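Local coordinates for tartrate dehydrogenase/decarboxylase (Pseudomonas putida, PDB 3FLK), which oxidises tartrate with NAD and a magnesium or manganese ion, and also turns meso-tartrate into D-glycerate and D-malate into pyruvate, at residues 307-312 and 320-325; 205-210 and 217-222; 331-336 and 357-362. The protein carries 1 engineered substitution. All coordinates share one frame; numbering follows the deposited sequence.

Contact 1: residues 307-312 and 320-325; sequences LMLEFL and QRAHDD. With SO4 (sulfate ion), chain J.
Glu310 and Gln320 mark the closest backbone approach of two nearly antiparallel helical segments, 307-312 and 320-325, their CA atoms 5.4 Å apart. The short axes come within 8.1 Å and run at 162° to each other. Glu310 and Gln320 lie side by side, and Gln320 NE2 donates an almost straight hydrogen bond to Glu310 OE2 (3.2 Å), staying in its own amide plane and meeting the carboxylate on the anti side. The same NE2 also donates to Asp324 OD1. At the other end of the amide, a water gives one hydrogen to Gln320 OE1 and one to Glu310 O, a second link between the helices. Glu310 leaves its helix with CG opposite the backbone N (chi1 -168°) and stays extended, which lays its carboxylate over one face of the His323 ring, the planes 19° apart and Glu310 OE2 3.5 Å from His323 CE1. Both ring nitrogens are engaged: His323 ND1 donates in the ring plane to Asp324 OD1 (2.8 Å), and His323 NE2 donates to sulfate O3 (2.8 Å). Such pairing is consistent with a protonated imidazole, which the two carboxylates and the anion would probably favour. Were His323 replaced by alanine, the Glu310 carboxylate would probably lose the ring it lies over, and Asp324 OD1 and the sulfate would each probably lose a donor. On the more buried side Leu309 CD1 packs on Ala322 CB at 3.9 Å. The sulfate, probably from the crystallisation liquor, is also bound by Arg111 and Trp303. This helical hairpin of 299-313 and 317-336 rests Leu309 and Ala322 against helix 17-35 and the loop residue Leu37, while Met308 turns to strands 6-13 and 278-282 of the large mixed sheet.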
loop_
_atom_site.group_PDB
_atom_site.type_symbol
_atom_site.label_atom_id
_atom_site.label_comp_id
_atom_site.label_asym_id
_atom_site.label_seq_id
_atom_site.Cartn_x
_atom_site.Cartn_y
_atom_site.Cartn_z
ATOM N N LEU A 307 -1.884 24.945 7.801
ATOM C CA LEU A 307 -1.222 24.140 8.831
ATOM C C LEU A 307 0.019 24.843 9.374
ATOM O O LEU A 307 0.295 24.781 10.573
ATOM C CB LEU A 307 -0.847 22.750 8.295
ATOM C CG LEU A 307 -1.973 21.802 7.863
ATOM C CD1 LEU A 307 -1.390 20.494 7.351
ATOM C CD2 LEU A 307 -2.961 21.542 8.996
HETATM N N MSE A 308 0.750 25.507 8.481
HETATM C CA MSE A 308 1.945 26.269 8.836
HETATM C C MSE A 308 1.631 27.406 9.810
HETATM O O MSE A 308 2.356 27.607 10.788
HETATM C CB MSE A 308 2.626 26.807 7.575
HETATM C CG MSE A 308 3.912 27.575 7.828
HETATM SE SE MSE A 308 4.910 27.875 6.195
HETATM C CE MSE A 308 6.387 28.867 6.928
ATOM N N LEU A 309 0.550 28.137 9.539
ATOM C CA LEU A 309 0.131 29.246 10.396
ATOM C C LEU A 309 -0.345 28.745 11.754
ATOM O O LEU A 309 -0.046 29.352 12.783
ATOM C CB LEU A 309 -0.965 30.081 9.722
ATOM C CG LEU A 309 -0.611 30.833 8.434
ATOM C CD1 LEU A 309 -1.782 31.711 8.004
ATOM C CD2 LEU A 309 0.662 31.669 8.586
ATOM N N GLU A 310 -1.078 27.635 11.745
ATOM C CA GLU A 310 -1.540 26.990 12.970
ATOM C C GLU A 310 -0.353 26.599 13.859
ATOM O O GLU A 310 -0.378 26.826 15.071
ATOM C CB GLU A 310 -2.400 25.767 12.633
ATOM C CG GLU A 310 -3.173 25.181 13.813
ATOM C CD GLU A 310 -4.053 24.006 13.417
ATOM O OE1 GLU A 310 -3.566 23.099 12.708
ATOM O OE2 GLU A 310 -5.236 23.983 13.822
ATOM N N PHE A 311 0.688 26.034 13.244
ATOM C CA PHE A 311 1.886 25.600 13.969
ATOM C C PHE A 311 2.754 26.762 14.468
ATOM O O PHE A 311 3.273 26.715 15.586
ATOM C CB PHE A 311 2.724 24.642 13.115
ATOM C CG PHE A 311 3.873 24.013 13.860
ATOM C CD1 PHE A 311 3.644 23.016 14.805
ATOM C CD2 PHE A 311 5.182 24.423 13.623
ATOM C CE1 PHE A 311 4.705 22.434 15.502
ATOM C CE2 PHE A 311 6.249 23.848 14.313
ATOM C CZ PHE A 311 6.008 22.853 15.255
ATOM N N LEU A 312 2.914 27.789 13.636
ATOM C CA LEU A 312 3.698 28.971 14.001
ATOM C C LEU A 312 3.011 29.836 15.055
ATOM O O LEU A 312 3.678 30.484 15.863
ATOM C CB LEU A 312 4.012 29.824 12.766
ATOM C CG LEU A 312 5.081 29.345 11.778
ATOM C CD1 LEU A 312 5.147 30.290 10.589
ATOM C CD2 LEU A 312 6.453 29.217 12.437
ATOM N N GLN A 320 -4.567 31.205 14.626
ATOM C CA GLN A 320 -5.562 30.135 14.668
ATOM C C GLN A 320 -6.796 30.489 13.838
ATOM O O GLN A 320 -7.336 29.636 13.128
ATOM C CB GLN A 320 -5.960 29.807 16.109
ATOM C CG GLN A 320 -6.819 28.551 16.250
ATOM C CD GLN A 320 -6.133 27.302 15.712
ATOM O OE1 GLN A 320 -5.018 26.966 16.118
ATOM N NE2 GLN A 320 -6.798 26.609 14.793
ATOM N N ARG A 321 -7.228 31.745 13.928
ATOM C CA ARG A 321 -8.361 32.237 13.147
ATOM C C ARG A 321 -8.029 32.287 11.659
ATOM O O ARG A 321 -8.894 32.034 10.822
ATOM C CB ARG A 321 -8.808 33.618 13.633
ATOM C CG ARG A 321 -9.544 33.604 14.964
ATOM C CD ARG A 321 -10.245 34.936 15.224
ATOM N NE ARG A 321 -9.301 36.027 15.467
ATOM C CZ ARG A 321 -8.907 36.433 16.671
ATOM N NH1 ARG A 321 -9.376 35.845 17.765
ATOM N NH2 ARG A 321 -8.045 37.435 16.783
ATOM N N ALA A 322 -6.778 32.620 11.342
ATOM C CA ALA A 322 -6.297 32.622 9.961
ATOM C C ALA A 322 -6.347 31.213 9.365
ATOM O O ALA A 322 -6.811 31.035 8.238
ATOM C CB ALA A 322 -4.893 33.194 9.877
ATOM N N HIS A 323 -5.885 30.224 10.136
ATOM C CA HIS A 323 -6.000 28.814 9.756
ATOM C C HIS A 323 -7.454 28.436 9.489
ATOM O O HIS A 323 -7.772 27.876 8.438
ATOM C CB HIS A 323 -5.417 27.895 10.840
ATOM C CG HIS A 323 -5.810 26.457 10.683
ATOM N ND1 HIS A 323 -6.968 25.938 11.222
ATOM C CD2 HIS A 323 -5.208 25.434 10.032
ATOM C CE1 HIS A 323 -7.059 24.657 10.912
ATOM N NE2 HIS A 323 -6.003 24.326 10.192
ATOM N N ASP A 324 -8.324 28.750 10.449
ATOM C CA ASP A 324 -9.743 28.405 10.376
ATOM C C ASP A 324 -10.445 29.057 9.183
ATOM O O ASP A 324 -11.281 28.427 8.537
ATOM C CB ASP A 324 -10.459 28.773 11.685
ATOM C CG ASP A 324 -9.940 27.987 12.890
ATOM O OD1 ASP A 324 -8.992 27.179 12.747
ATOM O OD2 ASP A 324 -10.484 28.191 13.998
ATOM N N ASP A 325 -10.099 30.310 8.895
ATOM C CA ASP A 325 -10.670 31.032 7.753
ATOM C C ASP A 325 -10.210 30.455 6.418
ATOM O O ASP A 325 -10.970 30.443 5.450
ATOM C CB ASP A 325 -10.338 32.526 7.823
ATOM C CG ASP A 325 -11.254 33.288 8.772
ATOM O OD1 ASP A 325 -12.155 32.669 9.380
ATOM O OD2 ASP A 325 -11.071 34.514 8.905
HETATM S S SO4 J . -7.172 20.938 9.765
HETATM O O1 SO4 J . -6.802 19.537 9.580
HETATM O O2 SO4 J . -7.016 21.301 11.171
HETATM O O3 SO4 J . -6.314 21.793 8.952
HETATM O O4 SO4 J . -8.568 21.121 9.374
HETATM O O HOH W 1 -2.650 28.297 16.157
#

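Contact 2: residues 205-210 and 217-222; sequences KRTEAM and VSWDKQ
Trp219 reaches from strand 218-222 to helix 205-210 and makes most of the contact. The two short axes are almost antiparallel (174°) and 10.2 Å apart, a spacing that the indole has to bridge. Its CG sits between the backbone N and the carbonyl carbon (chi1 85°), which carries the six-membered ring across to the helix. There the ring's outer carbons meet two successive helix residues. Trp219 CZ3 touches the methyl CG2 of Thr207 at 3.5 Å, with CE3 of the indole close behind, and Trp219 CH2 lies 3.6 Å from Glu208 CG. Both approaches are oblique, aliphatic carbon against the indole at a slant. Thr207 presents its methyl because CG2 stands anti to its backbone N; OG1 is turned the other way and bonds to the carbonyl of Trp203 in its own helix. Glu208 offers its CG methylene to the ring and carries its carboxylate away from it. Asp220, next in the strand, points away from the helix and hydrogen-bonds Thr188. With Lys221 the strand faces the helix again, and its chain, extended beyond CG, brings Lys221 NZ to 4.2 Å from Glu208 OE2. That is too long for a salt bridge, though the opposite charges probably attract; the closer partner of NZ is Asp204, one turn back in the helix. The contact lies within a beta-alpha-beta crossover of strand 186-191, helix 199-211 and strand 218-223, which is the outermost strand of the mixed sheet in this chain and pairs in parallel with 186-191; Leu172 of helix 165-181 and Ser189 of the adjoining strand also touch Thr207.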
loop_
_atom_site.group_PDB
_atom_site.type_symbol
_atom_site.label_atom_id
_atom_site.label_comp_id
_atom_site.label_asym_id
_atom_site.label_seq_id
_atom_site.Cartn_x
_atom_site.Cartn_y
_atom_site.Cartn_z
ATOM N N LYS A 205 5.818 -4.409 19.435
ATOM C CA LYS A 205 6.240 -4.461 20.836
ATOM C C LYS A 205 6.279 -3.064 21.461
ATOM O O LYS A 205 5.793 -2.862 22.578
ATOM C CB LYS A 205 7.607 -5.141 20.952
ATOM C CG LYS A 205 7.935 -5.678 22.330
ATOM C CD LYS A 205 9.261 -6.427 22.313
ATOM C CE LYS A 205 9.551 -7.076 23.658
ATOM N NZ LYS A 205 10.720 -8.001 23.574
ATOM N N ARG A 206 6.848 -2.103 20.736
ATOM C CA ARG A 206 6.914 -0.722 21.215
ATOM C C ARG A 206 5.538 -0.046 21.242
ATOM O O ARG A 206 5.281 0.799 22.099
ATOM C CB ARG A 206 7.904 0.112 20.391
ATOM C CG ARG A 206 9.366 -0.372 20.411
ATOM C CD ARG A 206 9.876 -0.695 21.822
ATOM N NE ARG A 206 9.864 0.467 22.711
ATOM C CZ ARG A 206 9.942 0.402 24.039
ATOM N NH1 ARG A 206 10.032 -0.773 24.655
ATOM N NH2 ARG A 206 9.919 1.519 24.756
ATOM N N THR A 207 4.668 -0.420 20.304
ATOM C CA THR A 207 3.295 0.093 20.258
ATOM C C THR A 207 2.519 -0.358 21.498
ATOM O O THR A 207 1.875 0.457 22.161
ATOM C CB THR A 207 2.554 -0.337 18.968
ATOM O OG1 THR A 207 3.343 0.003 17.822
ATOM C CG2 THR A 207 1.206 0.364 18.859
ATOM N N GLU A 208 2.610 -1.651 21.810
ATOM C CA GLU A 208 2.019 -2.219 23.026
ATOM C C GLU A 208 2.524 -1.507 24.277
ATOM O O GLU A 208 1.741 -1.185 25.170
ATOM C CB GLU A 208 2.323 -3.715 23.127
ATOM C CG GLU A 208 1.557 -4.582 22.144
ATOM C CD GLU A 208 2.130 -5.988 22.027
ATOM O OE1 GLU A 208 2.437 -6.604 23.074
ATOM O OE2 GLU A 208 2.267 -6.476 20.882
ATOM N N ALA A 209 3.831 -1.258 24.323
ATOM C CA ALA A 209 4.466 -0.555 25.437
ATOM C C ALA A 209 3.952 0.878 25.590
ATOM O O ALA A 209 3.737 1.349 26.710
ATOM C CB ALA A 209 5.979 -0.565 25.278
HETATM N N MSE A 210 3.753 1.567 24.468
HETATM C CA MSE A 210 3.234 2.930 24.501
HETATM C C MSE A 210 1.751 2.983 24.857
HETATM O O MSE A 210 1.334 3.834 25.641
HETATM C CB MSE A 210 3.489 3.661 23.179
HETATM C CG MSE A 210 3.123 5.147 23.212
HETATM SE SE MSE A 210 4.283 6.265 24.328
HETATM C CE MSE A 210 3.703 5.798 26.112
ATOM N N VAL A 217 -7.211 5.789 25.461
ATOM C CA VAL A 217 -7.077 5.550 24.021
ATOM C C VAL A 217 -7.295 4.083 23.628
ATOM O O VAL A 217 -6.622 3.176 24.123
ATOM C CB VAL A 217 -5.719 6.078 23.472
ATOM C CG1 VAL A 217 -5.590 5.817 21.974
ATOM C CG2 VAL A 217 -5.576 7.566 23.756
ATOM N N SER A 218 -8.263 3.874 22.743
ATOM C CA SER A 218 -8.501 2.585 22.113
ATOM C C SER A 218 -7.463 2.392 21.003
ATOM O O SER A 218 -7.174 3.326 20.253
ATOM C CB SER A 218 -9.918 2.565 21.533
ATOM O OG SER A 218 -10.167 1.394 20.778
ATOM N N TRP A 219 -6.887 1.197 20.904
ATOM C CA TRP A 219 -5.879 0.949 19.871
ATOM C C TRP A 219 -5.980 -0.428 19.220
ATOM O O TRP A 219 -6.332 -1.415 19.871
ATOM C CB TRP A 219 -4.459 1.215 20.398
ATOM C CG TRP A 219 -3.824 0.056 21.119
ATOM C CD1 TRP A 219 -4.039 -0.319 22.416
ATOM C CD2 TRP A 219 -2.867 -0.873 20.584
ATOM N NE1 TRP A 219 -3.279 -1.427 22.720
ATOM C CE2 TRP A 219 -2.550 -1.786 21.616
ATOM C CE3 TRP A 219 -2.250 -1.023 19.335
ATOM C CZ2 TRP A 219 -1.644 -2.837 21.437
ATOM C CZ3 TRP A 219 -1.347 -2.071 19.156
ATOM C CH2 TRP A 219 -1.055 -2.964 20.205
ATOM N N ASP A 220 -5.673 -0.477 17.928
ATOM C CA ASP A 220 -5.594 -1.740 17.199
ATOM C C ASP A 220 -4.426 -1.725 16.213
ATOM O O ASP A 220 -3.947 -0.657 15.815
ATOM C CB ASP A 220 -6.920 -2.052 16.488
ATOM C CG ASP A 220 -7.169 -1.169 15.270
ATOM O OD1 ASP A 220 -7.514 -1.718 14.202
ATOM O OD2 ASP A 220 -7.028 0.065 15.371
ATOM N N LYS A 221 -3.957 -2.911 15.845
ATOM C CA LYS A 221 -2.939 -3.032 14.811
ATOM C C LYS A 221 -3.492 -3.811 13.625
ATOM O O LYS A 221 -4.296 -4.734 13.785
ATOM C CB LYS A 221 -1.645 -3.656 15.353
ATOM C CG LYS A 221 -1.761 -5.103 15.796
ATOM C CD LYS A 221 -0.446 -5.608 16.367
ATOM C CE LYS A 221 -0.483 -7.113 16.543
ATOM N NZ LYS A 221 0.796 -7.630 17.095
ATOM N N GLN A 222 -3.080 -3.405 12.430
ATOM C CA GLN A 222 -3.549 -4.029 11.207
ATOM C C GLN A 222 -2.380 -4.205 10.259
ATOM O O GLN A 222 -1.575 -3.284 10.078
ATOM C CB GLN A 222 -4.649 -3.184 10.553
ATOM C CG GLN A 222 -5.935 -3.079 11.373
ATOM C CD GLN A 222 -7.042 -2.305 10.679
ATOM O OE1 GLN A 222 -7.865 -1.664 11.334
ATOM N NE2 GLN A 222 -7.075 -2.365 9.351
#

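Contact 3: residues 331-336 and 357-362; sequences ERVIAD and SDTLAR
Thr359 OG1 is gripped twice and touched a third time, by Val333 of the facing helix. Its hydroxyl bonds to the carbonyl of Ala355 one turn earlier in its own helix. Thr359 OG1 also accepts a hydrogen from a water at 2.9 Å, and the same water donates to Asp336 OD2 (2.7 Å), so one solvent molecule ties helix 349-361 to the end region of segment 331-336. Beside these polar links Val333 CG2 rests on Thr359 OG1 at 3.7 Å. The other branch of Thr359, its methyl CG2, stands anti to the backbone N (chi1 -59° for OG1) and packs against the aliphatic part of Arg332, 3.8 Å from CD and slightly farther from CB. The extended Arg332 chain thus runs across the methyl before NE bonds to Asn328 in its own helix. Within segment 357-362, Arg362 NE is shared between both oxygens of Asp358, 2.9 Å from OD1 and 3.2 Å from OD2, a forked salt bridge. Val333 also packs on Ala355 and Ile356 of helix 349-361. The chemistry is slight and mixed: between these two segments the contact rests on Thr359, which divides its branches among a water-mediated polar link, a methyl-on-oxygen touch and one aliphatic contact, and just 113 Å² is buried.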
loop_
_atom_site.group_PDB
_atom_site.type_symbol
_atom_site.label_atom_id
_atom_site.label_comp_id
_atom_site.label_asym_id
_atom_site.label_seq_id
_atom_site.Cartn_x
_atom_site.Cartn_y
_atom_site.Cartn_z
ATOM N N GLU A 331 -13.326 24.986 1.943
ATOM C CA GLU A 331 -14.616 24.283 1.994
ATOM C C GLU A 331 -15.659 24.910 1.069
ATOM O O GLU A 331 -16.344 24.203 0.328
ATOM C CB GLU A 331 -15.167 24.258 3.426
ATOM C CG GLU A 331 -14.458 23.304 4.381
ATOM C CD GLU A 331 -14.716 23.631 5.851
ATOM O OE1 GLU A 331 -15.728 24.301 6.163
ATOM O OE2 GLU A 331 -13.896 23.218 6.701
ATOM N N ARG A 332 -15.770 26.236 1.120
ATOM C CA ARG A 332 -16.768 26.975 0.335
ATOM C C ARG A 332 -16.534 26.858 -1.170
ATOM O O ARG A 332 -17.471 26.633 -1.938
ATOM C CB ARG A 332 -16.807 28.446 0.764
ATOM C CG ARG A 332 -17.468 28.670 2.119
ATOM C CD ARG A 332 -17.266 30.092 2.609
ATOM N NE ARG A 332 -17.993 30.349 3.852
ATOM C CZ ARG A 332 -19.139 31.020 3.931
ATOM N NH1 ARG A 332 -19.706 31.519 2.839
ATOM N NH2 ARG A 332 -19.719 31.197 5.110
ATOM N N VAL A 333 -15.276 27.001 -1.575
ATOM C CA VAL A 333 -14.876 26.908 -2.977
ATOM C C VAL A 333 -15.161 25.512 -3.556
ATOM O O VAL A 333 -15.654 25.387 -4.684
ATOM C CB VAL A 333 -13.393 27.338 -3.141
ATOM C CG1 VAL A 333 -12.734 26.680 -4.333
ATOM C CG2 VAL A 333 -13.293 28.860 -3.231
ATOM N N ILE A 334 -14.873 24.474 -2.770
ATOM C CA ILE A 334 -15.188 23.092 -3.147
ATOM C C ILE A 334 -16.704 22.888 -3.295
ATOM O O ILE A 334 -17.164 22.300 -4.278
ATOM C CB ILE A 334 -14.587 22.068 -2.142
ATOM C CG1 ILE A 334 -13.059 22.021 -2.276
ATOM C CG2 ILE A 334 -15.186 20.682 -2.354
ATOM C CD1 ILE A 334 -12.346 21.235 -1.171
ATOM N N ALA A 335 -17.470 23.386 -2.324
ATOM C CA ALA A 335 -18.934 23.321 -2.381
ATOM C C ALA A 335 -19.492 24.032 -3.619
ATOM O O ALA A 335 -20.449 23.557 -4.232
ATOM C CB ALA A 335 -19.548 23.893 -1.107
ATOM N N ASP A 336 -18.874 25.157 -3.984
ATOM C CA ASP A 336 -19.276 25.952 -5.154
ATOM C C ASP A 336 -18.947 25.291 -6.494
ATOM O O ASP A 336 -19.549 25.624 -7.517
ATOM C CB ASP A 336 -18.609 27.332 -5.120
ATOM C CG ASP A 336 -19.255 28.277 -4.126
ATOM O OD1 ASP A 336 -20.403 28.021 -3.693
ATOM O OD2 ASP A 336 -18.608 29.289 -3.780
ATOM N N SER A 357 -8.775 32.949 -2.280
ATOM C CA SER A 357 -8.313 34.235 -1.765
ATOM C C SER A 357 -9.462 35.243 -1.629
ATOM O O SER A 357 -9.587 35.913 -0.598
ATOM C CB SER A 357 -7.205 34.796 -2.662
ATOM O OG SER A 357 -6.557 35.893 -2.044
ATOM N N ASP A 358 -10.302 35.334 -2.661
ATOM C CA ASP A 358 -11.455 36.237 -2.646
ATOM C C ASP A 358 -12.503 35.836 -1.610
ATOM O O ASP A 358 -13.036 36.692 -0.900
ATOM C CB ASP A 358 -12.109 36.325 -4.027
ATOM C CG ASP A 358 -13.274 37.302 -4.059
ATOM O OD1 ASP A 358 -13.107 38.448 -3.583
ATOM O OD2 ASP A 358 -14.358 36.922 -4.553
ATOM N N THR A 359 -12.803 34.541 -1.542
ATOM C CA THR A 359 -13.747 34.003 -0.561
ATOM C C THR A 359 -13.279 34.310 0.864
ATOM O O THR A 359 -14.078 34.715 1.711
ATOM C CB THR A 359 -13.946 32.480 -0.754
ATOM O OG1 THR A 359 -14.436 32.229 -2.077
ATOM C CG2 THR A 359 -14.936 31.914 0.255
ATOM N N LEU A 360 -11.983 34.132 1.110
ATOM C CA LEU A 360 -11.390 34.403 2.419
ATOM C C LEU A 360 -11.556 35.872 2.818
ATOM O O LEU A 360 -11.949 36.173 3.946
ATOM C CB LEU A 360 -9.911 34.001 2.431
ATOM C CG LEU A 360 -9.152 34.015 3.762
ATOM C CD1 LEU A 360 -8.089 32.941 3.754
ATOM C CD2 LEU A 360 -8.527 35.374 4.036
ATOM N N ALA A 361 -11.261 36.776 1.885
ATOM C CA ALA A 361 -11.379 38.215 2.135
ATOM C C ALA A 361 -12.821 38.643 2.420
ATOM O O ALA A 361 -13.053 39.618 3.140
ATOM C CB ALA A 361 -10.800 39.010 0.968
ATOM N N ARG A 362 -13.779 37.898 1.874
ATOM C CA ARG A 362 -15.201 38.217 2.020
ATOM C C ARG A 362 -15.871 37.558 3.231
ATOM O O ARG A 362 -17.054 37.794 3.487
ATOM C CB ARG A 362 -15.962 37.878 0.731
ATOM C CG ARG A 362 -15.521 38.702 -0.469
ATOM C CD ARG A 362 -16.340 38.399 -1.715
ATOM N NE ARG A 362 -15.860 39.168 -2.868
ATOM C CZ ARG A 362 -16.189 40.434 -3.131
ATOM N NH1 ARG A 362 -17.010 41.103 -2.328
ATOM N NH2 ARG A 362 -15.693 41.036 -4.207
HETATM O O HOH W 2 -16.782 30.591 -2.342
#

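How the contacts relate
Contacts 1 and 3 are neighbours: both use helix 317-336, their centres are 16 Å apart, and they meet where Asp325 O lies 4.2 Å from Leu360 CD1. Contact 1 ties that helix to the one before it in the chain, contact 3 to the one that follows; both lie away from the catalytic site. Contact 2 stands apart, its centre 31 Å from that of contact 1 and 40 Å from that of contact 3, at the other end of the mixed sheet. Its Lys221 side chain is about 9 Å from an NADH, against about 13 Å for Leu307 and Val333, and about 11 Å from the side chain of Asp225, a probable metal ligand by similarity.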